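Local coordinates for antiterminator Q protein (PDB 6JNY), which probably acts on RNA polymerase as a phage antitermination factor, letting transcription run through terminators into the genes beyond, at residues Leu8-Trp19 against Leu138-Phe149. Numbering follows the deposited sequence.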
ATOM      1  N   LEU A   8       5.676 -12.903  -2.577  1.00 27.89           N
ATOM      2  CA  LEU A   8       6.956 -12.951  -1.899  1.00 24.51           C
ATOM      3  C   LEU A   8       7.052 -14.215  -1.055  1.00 24.96           C
ATOM      4  O   LEU A   8       6.043 -14.811  -0.669  1.00 28.39           O
ATOM      5  CB  LEU A   8       7.107 -11.742  -0.975  1.00 22.81           C
ATOM      6  CG  LEU A   8       7.085 -10.355  -1.613  1.00 20.28           C
ATOM      7  CD1 LEU A   8       7.063  -9.314  -0.505  1.00 21.79           C
ATOM      8  CD2 LEU A   8       8.270 -10.155  -2.526  1.00 19.31           C
ATOM      9  N   THR A   9       8.285 -14.611  -0.751  1.00 24.22           N
ATOM     10  CA  THR A   9       8.463 -15.680   0.219  1.00 28.54           C
ATOM     11  C   THR A   9       8.021 -15.200   1.595  1.00 23.79           C
ATOM     12  O   THR A   9       7.863 -14.000   1.844  1.00 24.00           O
ATOM     13  CB  THR A   9       9.919 -16.136   0.293  1.00 27.66           C
ATOM     14  OG1 THR A   9      10.714 -15.153   0.969  1.00 24.47           O
ATOM     15  CG2 THR A   9      10.479 -16.409  -1.105  1.00 25.11           C
ATOM     16  N   LYS A  10       7.823 -16.155   2.499  1.00 24.89           N
ATOM     17  CA  LYS A  10       7.349 -15.798   3.832  1.00 25.76           C
ATOM     18  C   LYS A  10       8.348 -14.879   4.526  1.00 26.60           C
ATOM     19  O   LYS A  10       7.960 -13.888   5.156  1.00 23.40           O
ATOM     20  CB  LYS A  10       7.088 -17.081   4.633  1.00 27.61           C
ATOM     21  CG  LYS A  10       6.618 -16.906   6.070  1.00 35.11           C
ATOM     22  CD  LYS A  10       6.307 -18.273   6.684  1.00 39.68           C
ATOM     23  CE  LYS A  10       6.307 -18.229   8.207  1.00 45.06           C
ATOM     24  NZ  LYS A  10       6.015 -19.572   8.789  1.00 47.98           N
ATOM     25  N   GLU A  11       9.643 -15.154   4.375  1.00 24.72           N
ATOM     26  CA  GLU A  11      10.659 -14.331   5.019  1.00 26.08           C
ATOM     27  C   GLU A  11      10.746 -12.948   4.381  1.00 22.89           C
ATOM     28  O   GLU A  11      10.906 -11.942   5.088  1.00 22.00           O
ATOM     29  CB  GLU A  11      12.012 -15.043   4.971  1.00 28.82           C
ATOM     30  CG  GLU A  11      13.097 -14.362   5.787  1.00 33.91           C
ATOM     31  CD  GLU A  11      14.364 -15.190   5.872  1.00 40.77           C
ATOM     32  OE1 GLU A  11      14.295 -16.411   5.609  1.00 44.83           O
ATOM     33  OE2 GLU A  11      15.428 -14.621   6.202  1.00 41.78           O
ATOM     34  N   GLN A  12      10.670 -12.880   3.048  1.00 21.79           N
ATOM     35  CA  GLN A  12      10.650 -11.586   2.375  1.00 18.47           C
ATOM     36  C   GLN A  12       9.454 -10.761   2.827  1.00 17.38           C
ATOM     37  O   GLN A  12       9.574  -9.551   3.051  1.00 17.24           O
ATOM     38  CB  GLN A  12      10.603 -11.786   0.860  1.00 18.88           C
ATOM     39  CG  GLN A  12      11.912 -12.245   0.253  1.00 19.33           C
ATOM     40  CD  GLN A  12      11.736 -12.740  -1.164  1.00 20.08           C
ATOM     41  OE1 GLN A  12      10.617 -12.902  -1.650  1.00 22.68           O
ATOM     42  NE2 GLN A  12      12.856 -12.984  -1.839  1.00 25.26           N
ATOM     43  N   HIS A  13       8.294 -11.397   2.968  1.00 17.87           N
ATOM     44  CA  HIS A  13       7.112 -10.686   3.443  1.00 18.27           C
ATOM     45  C   HIS A  13       7.310 -10.171   4.860  1.00 19.21           C
ATOM     46  O   HIS A  13       6.982  -9.019   5.155  1.00 18.77           O
ATOM     47  CB  HIS A  13       5.877 -11.584   3.379  1.00 18.82           C
ATOM     48  CG  HIS A  13       4.645 -10.920   3.906  1.00 23.23           C
ATOM     49  ND1 HIS A  13       4.266 -10.993   5.228  1.00 26.62           N
ATOM     50  CD2 HIS A  13       3.732 -10.133   3.295  1.00 24.97           C
ATOM     51  CE1 HIS A  13       3.157 -10.298   5.405  1.00 24.93           C
ATOM     52  NE2 HIS A  13       2.810  -9.768   4.245  1.00 26.60           N
ATOM     53  N   GLU A  14       7.839 -11.005   5.760  1.00 19.10           N
ATOM     54  CA  GLU A  14       8.038 -10.543   7.134  1.00 19.31           C
ATOM     55  C   GLU A  14       8.967  -9.334   7.174  1.00 17.63           C
ATOM     56  O   GLU A  14       8.712  -8.360   7.896  1.00 19.23           O
ATOM     57  CB  GLU A  14       8.600 -11.668   8.000  1.00 23.51           C
ATOM     58  CG  GLU A  14       7.653 -12.826   8.226  1.00 27.90           C
ATOM     59  CD  GLU A  14       8.349 -14.021   8.857  1.00 33.91           C
ATOM     60  OE1 GLU A  14       9.506 -13.870   9.308  1.00 36.91           O
ATOM     61  OE2 GLU A  14       7.740 -15.114   8.898  1.00 36.92           O
ATOM     62  N   TRP A  15      10.041  -9.373   6.389  1.00 15.81           N
ATOM     63  CA  TRP A  15      11.003  -8.283   6.332  1.00 15.80           C
ATOM     64  C   TRP A  15      10.355  -7.016   5.799  1.00 16.13           C
ATOM     65  O   TRP A  15      10.448  -5.947   6.417  1.00 15.54           O
ATOM     66  CB  TRP A  15      12.158  -8.716   5.425  1.00 16.81           C
ATOM     67  CG  TRP A  15      13.226  -7.704   5.233  1.00 16.56           C
ATOM     68  CD1 TRP A  15      14.298  -7.480   6.045  1.00 18.69           C
ATOM     69  CD2 TRP A  15      13.339  -6.764   4.150  1.00 15.11           C
ATOM     70  NE1 TRP A  15      15.068  -6.458   5.541  1.00 18.33           N
ATOM     71  CE2 TRP A  15      14.501  -5.999   4.381  1.00 16.67           C
ATOM     72  CE3 TRP A  15      12.563  -6.487   3.024  1.00 16.35           C
ATOM     73  CZ2 TRP A  15      14.918  -4.989   3.509  1.00 18.40           C
ATOM     74  CZ3 TRP A  15      12.978  -5.489   2.153  1.00 16.21           C
ATOM     75  CH2 TRP A  15      14.148  -4.752   2.397  1.00 16.75           C
ATOM     76  N   LEU A  16       9.679  -7.116   4.653  1.00 15.31           N
ATOM     77  CA  LEU A  16       9.111  -5.919   4.041  1.00 14.72           C
ATOM     78  C   LEU A  16       7.946  -5.379   4.855  1.00 15.10           C
ATOM     79  O   LEU A  16       7.826  -4.164   5.039  1.00 14.56           O
ATOM     80  CB  LEU A  16       8.681  -6.198   2.602  1.00 14.12           C
ATOM     81  CG  LEU A  16       7.976  -5.023   1.913  1.00 14.38           C
ATOM     82  CD1 LEU A  16       8.875  -3.786   1.901  1.00 14.11           C
ATOM     83  CD2 LEU A  16       7.570  -5.413   0.514  1.00 15.79           C
ATOM     84  N   ASN A  17       7.071  -6.260   5.342  1.00 13.96           N
ATOM     85  CA  ASN A  17       5.961  -5.809   6.174  1.00 14.54           C
ATOM     86  C   ASN A  17       6.474  -5.071   7.399  1.00 16.39           C
ATOM     87  O   ASN A  17       5.894  -4.053   7.804  1.00 14.76           O
ATOM     88  CB  ASN A  17       5.108  -7.002   6.592  1.00 15.10           C
ATOM     89  CG  ASN A  17       3.969  -6.598   7.487  1.00 15.16           C
ATOM     90  OD1 ASN A  17       2.972  -6.042   7.026  1.00 16.34           O
ATOM     91  ND2 ASN A  17       4.127  -6.851   8.778  1.00 18.63           N
ATOM     92  N   GLY A  18       7.558  -5.557   7.999  1.00 16.08           N
ATOM     93  CA  GLY A  18       8.120  -4.872   9.149  1.00 17.05           C
ATOM     94  C   GLY A  18       8.561  -3.463   8.805  1.00 16.15           C
ATOM     95  O   GLY A  18       8.252  -2.506   9.522  1.00 16.58           O
ATOM     96  N   TRP A  19       9.288  -3.311   7.693  1.00 14.31           N
ATOM     97  CA  TRP A  19       9.729  -1.982   7.272  1.00 14.54           C
ATOM     98  C   TRP A  19       8.544  -1.084   6.958  1.00 14.61           C
ATOM     99  O   TRP A  19       8.552   0.105   7.300  1.00 14.92           O
ATOM    100  CB  TRP A  19      10.648  -2.093   6.052  1.00 14.81           C
ATOM    101  CG  TRP A  19      12.075  -2.312   6.404  1.00 15.06           C
ATOM    102  CD1 TRP A  19      12.852  -3.391   6.062  1.00 16.44           C
ATOM    103  CD2 TRP A  19      12.918  -1.438   7.166  1.00 14.98           C
ATOM    104  NE1 TRP A  19      14.121  -3.238   6.573  1.00 18.10           N
ATOM    105  CE2 TRP A  19      14.184  -2.048   7.252  1.00 16.89           C
ATOM    106  CE3 TRP A  19      12.725  -0.202   7.791  1.00 15.54           C
ATOM    107  CZ2 TRP A  19      15.255  -1.460   7.929  1.00 18.87           C
ATOM    108  CZ3 TRP A  19      13.791   0.379   8.458  1.00 17.30           C
ATOM    109  CH2 TRP A  19      15.036  -0.250   8.517  1.00 18.21           C
ATOM    110  N   LEU A 138       3.142  -5.207  -2.257  1.00 15.89           N
ATOM    111  CA  LEU A 138       4.361  -5.635  -1.580  1.00 15.09           C
ATOM    112  C   LEU A 138       5.297  -6.349  -2.536  1.00 16.05           C
ATOM    113  O   LEU A 138       6.517  -6.187  -2.455  1.00 15.29           O
ATOM    114  CB  LEU A 138       4.031  -6.532  -0.389  1.00 15.98           C
ATOM    115  CG  LEU A 138       3.864  -5.782   0.939  1.00 17.01           C
ATOM    116  CD1 LEU A 138       2.656  -4.857   0.949  1.00 19.88           C
ATOM    117  CD2 LEU A 138       3.827  -6.775   2.073  1.00 20.27           C
ATOM    118  N   PHE A 139       4.743  -7.135  -3.449  1.00 15.35           N
ATOM    119  CA  PHE A 139       5.577  -7.799  -4.444  1.00 16.03           C
ATOM    120  C   PHE A 139       6.346  -6.790  -5.289  1.00 16.50           C
ATOM    121  O   PHE A 139       7.533  -6.999  -5.593  1.00 17.86           O
ATOM    122  CB  PHE A 139       4.699  -8.701  -5.312  1.00 16.49           C
ATOM    123  CG  PHE A 139       5.480  -9.515  -6.299  1.00 20.58           C
ATOM    124  CD1 PHE A 139       6.054 -10.712  -5.921  1.00 20.27           C
ATOM    125  CD2 PHE A 139       5.661  -9.059  -7.592  1.00 22.70           C
ATOM    126  CE1 PHE A 139       6.791 -11.461  -6.832  1.00 24.91           C
ATOM    127  CE2 PHE A 139       6.401  -9.797  -8.503  1.00 24.63           C
ATOM    128  CZ  PHE A 139       6.958 -10.993  -8.117  1.00 22.36           C
ATOM    129  N   MET A 140       5.682  -5.705  -5.693  1.00 15.43           N
ATOM    130  CA  MET A 140       6.329  -4.671  -6.501  1.00 16.46           C
ATOM    131  C   MET A 140       7.362  -3.906  -5.686  1.00 17.22           C
ATOM    132  O   MET A 140       8.422  -3.519  -6.205  1.00 18.98           O
ATOM    133  CB  MET A 140       5.292  -3.688  -7.033  1.00 18.70           C
ATOM    134  CG  MET A 140       4.297  -4.248  -8.033  1.00 26.39           C
ATOM    135  SD  MET A 140       2.811  -3.212  -8.063  1.00 38.38           S
ATOM    136  CE  MET A 140       3.482  -1.692  -8.728  1.00 33.80           C
ATOM    137  N   ILE A 141       7.054  -3.641  -4.417  1.00 14.57           N
ATOM    138  CA  ILE A 141       7.931  -2.817  -3.599  1.00 14.74           C
ATOM    139  C   ILE A 141       9.204  -3.566  -3.208  1.00 14.75           C
ATOM    140  O   ILE A 141      10.290  -2.976  -3.177  1.00 14.86           O
ATOM    141  CB  ILE A 141       7.162  -2.281  -2.378  1.00 12.64           C
ATOM    142  CG1 ILE A 141       6.132  -1.249  -2.819  1.00 13.61           C
ATOM    143  CG2 ILE A 141       8.119  -1.646  -1.393  1.00 13.61           C
ATOM    144  CD1 ILE A 141       5.074  -0.990  -1.746  1.00 13.23           C
ATOM    145  N   TYR A 142       9.108  -4.860  -2.907  1.00 15.19           N
ATOM    146  CA  TYR A 142      10.205  -5.610  -2.299  1.00 15.86           C
ATOM    147  C   TYR A 142      11.553  -5.471  -3.019  1.00 16.35           C
ATOM    148  O   TYR A 142      12.541  -5.086  -2.379  1.00 15.53           O
ATOM    149  CB  TYR A 142       9.853  -7.101  -2.116  1.00 18.11           C
ATOM    150  CG  TYR A 142      11.061  -7.903  -1.692  1.00 17.88           C
ATOM    151  CD1 TYR A 142      11.473  -7.912  -0.369  1.00 19.57           C
ATOM    152  CD2 TYR A 142      11.843  -8.578  -2.626  1.00 19.58           C
ATOM    153  CE1 TYR A 142      12.599  -8.598   0.038  1.00 21.06           C
ATOM    154  CE2 TYR A 142      12.978  -9.262  -2.231  1.00 19.77           C
ATOM    155  CZ  TYR A 142      13.346  -9.274  -0.896  1.00 23.03           C
ATOM    156  OH  TYR A 142      14.476  -9.963  -0.496  1.00 27.23           O
ATOM    157  N   PRO A 143      11.669  -5.792  -4.314  1.00 16.92           N
ATOM    158  CA  PRO A 143      13.006  -5.712  -4.933  1.00 17.43           C
ATOM    159  C   PRO A 143      13.552  -4.307  -4.960  1.00 17.93           C
ATOM    160  O   PRO A 143      14.773  -4.119  -4.878  1.00 17.98           O
ATOM    161  CB  PRO A 143      12.778  -6.242  -6.349  1.00 19.50           C
ATOM    162  CG  PRO A 143      11.341  -5.953  -6.630  1.00 20.72           C
ATOM    163  CD  PRO A 143      10.631  -6.133  -5.308  1.00 19.02           C
ATOM    164  N   VAL A 144      12.681  -3.309  -5.064  1.00 16.12           N
ATOM    165  CA  VAL A 144      13.136  -1.927  -5.111  1.00 16.51           C
ATOM    166  C   VAL A 144      13.636  -1.477  -3.751  1.00 16.95           C
ATOM    167  O   VAL A 144      14.622  -0.738  -3.655  1.00 16.89           O
ATOM    168  CB  VAL A 144      12.028  -1.010  -5.653  1.00 18.02           C
ATOM    169  CG1 VAL A 144      12.546   0.406  -5.835  1.00 19.50           C
ATOM    170  CG2 VAL A 144      11.501  -1.559  -6.970  1.00 20.33           C
ATOM    171  N   LEU A 145      12.950  -1.872  -2.676  1.00 16.33           N
ATOM    172  CA  LEU A 145      13.414  -1.481  -1.351  1.00 15.85           C
ATOM    173  C   LEU A 145      14.669  -2.243  -0.968  1.00 15.84           C
ATOM    174  O   LEU A 145      15.588  -1.672  -0.370  1.00 16.73           O
ATOM    175  CB  LEU A 145      12.319  -1.712  -0.307  1.00 16.13           C
ATOM    176  CG  LEU A 145      12.714  -1.157   1.077  1.00 14.63           C
ATOM    177  CD1 LEU A 145      12.964   0.341   1.010  1.00 16.00           C
ATOM    178  CD2 LEU A 145      11.692  -1.480   2.173  1.00 16.86           C
ATOM    179  N   ASP A 146      14.719  -3.538  -1.283  1.00 16.92           N
ATOM    180  CA  ASP A 146      15.930  -4.306  -1.017  1.00 17.22           C
ATOM    181  C   ASP A 146      17.121  -3.688  -1.735  1.00 18.52           C
ATOM    182  O   ASP A 146      18.193  -3.531  -1.146  1.00 20.03           O
ATOM    183  CB  ASP A 146      15.753  -5.761  -1.457  1.00 20.48           C
ATOM    184  CG  ASP A 146      16.964  -6.618  -1.147  1.00 24.43           C
ATOM    185  OD1 ASP A 146      17.468  -6.572  -0.008  1.00 27.70           O
ATOM    186  OD2 ASP A 146      17.408  -7.348  -2.050  1.00 30.30           O
ATOM    187  N   SER A 147      16.936  -3.300  -2.998  1.00 17.55           N
ATOM    188  CA  SER A 147      18.045  -2.699  -3.727  1.00 19.19           C
ATOM    189  C   SER A 147      18.336  -1.295  -3.224  1.00 20.87           C
ATOM    190  O   SER A 147      19.487  -0.843  -3.295  1.00 19.18           O
ATOM    191  CB  SER A 147      17.750  -2.695  -5.226  1.00 18.79           C
ATOM    192  OG  SER A 147      16.886  -1.636  -5.561  1.00 25.78           O
ATOM    193  N   ALA A 148      17.332  -0.596  -2.693  1.00 17.60           N
ATOM    194  CA  ALA A 148      17.582   0.752  -2.185  1.00 18.18           C
ATOM    195  C   ALA A 148      18.490   0.719  -0.967  1.00 19.41           C
ATOM    196  O   ALA A 148      19.404   1.543  -0.845  1.00 19.15           O
ATOM    197  CB  ALA A 148      16.276   1.472  -1.848  1.00 17.90           C
ATOM    198  N   PHE A 149      18.241  -0.204  -0.039  1.00 17.23           N
ATOM    199  CA  PHE A 149      19.119  -0.332   1.119  1.00 19.59           C
ATOM    200  C   PHE A 149      20.511  -0.789   0.698  1.00 19.75           C
ATOM    201  O   PHE A 149      21.519  -0.303   1.229  1.00 20.20           O
ATOM    202  CB  PHE A 149      18.525  -1.335   2.109  1.00 19.02           C
ATOM    203  CG  PHE A 149      17.429  -0.779   2.982  1.00 17.91           C
ATOM    204  CD1 PHE A 149      17.600   0.390   3.697  1.00 23.26           C
ATOM    205  CD2 PHE A 149      16.231  -1.462   3.091  1.00 18.52           C
ATOM    206  CE1 PHE A 149      16.587   0.871   4.510  1.00 19.52           C
ATOM    207  CE2 PHE A 149      15.225  -0.992   3.903  1.00 19.24           C
ATOM    208  CZ  PHE A 149      15.394   0.172   4.603  1.00 18.12           C
TER
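Y142 of helix 123-155 lays its ring against L8, just before helix 10-28, and against Q12, W15 and L16 on it; the axes of 10-19 and 138-149 cross at 78°. Its CG lies anti to the backbone N (chi1 171°), which sends the ring toward helix 10-28. Going outward, Y142 CB touches L8 CD2 at 3.5 Å and also meets L16 CD2. The ring carbons CD1 and CE1 both touch W15 CE3 and CZ3, CE1 at 3.7 Å from CE3, in an oblique pair with planes at 80°. CZ lies 3.5 Å from Q12 CG, and OH is near the same carbon. Q12 suits this place because its CB makes a CH-pi contact over one face of the ring, D146 CB lying over the other, while the extended chain carries the amide along the ring: Q12 OE1 accepts from T9 N and T9 OG1 from Q12 N, a capping box that holds the glutamine in place. L16, a compact branched knob, drops among L138, I141, Y142 and L145, its CD1 3.7 Å from L145 CD2. Further along, the broad indole of W19 receives F149 CZ over the centre of one face, 3.6 Å above the plane. L138 and I141 also touch helix 78-90, and L145 helix 60-74. Apolar and aromatic surfaces join the N-terminal helix to the long C-terminal one, so their crossing is probably set by shape and burial rather than by polar pairing.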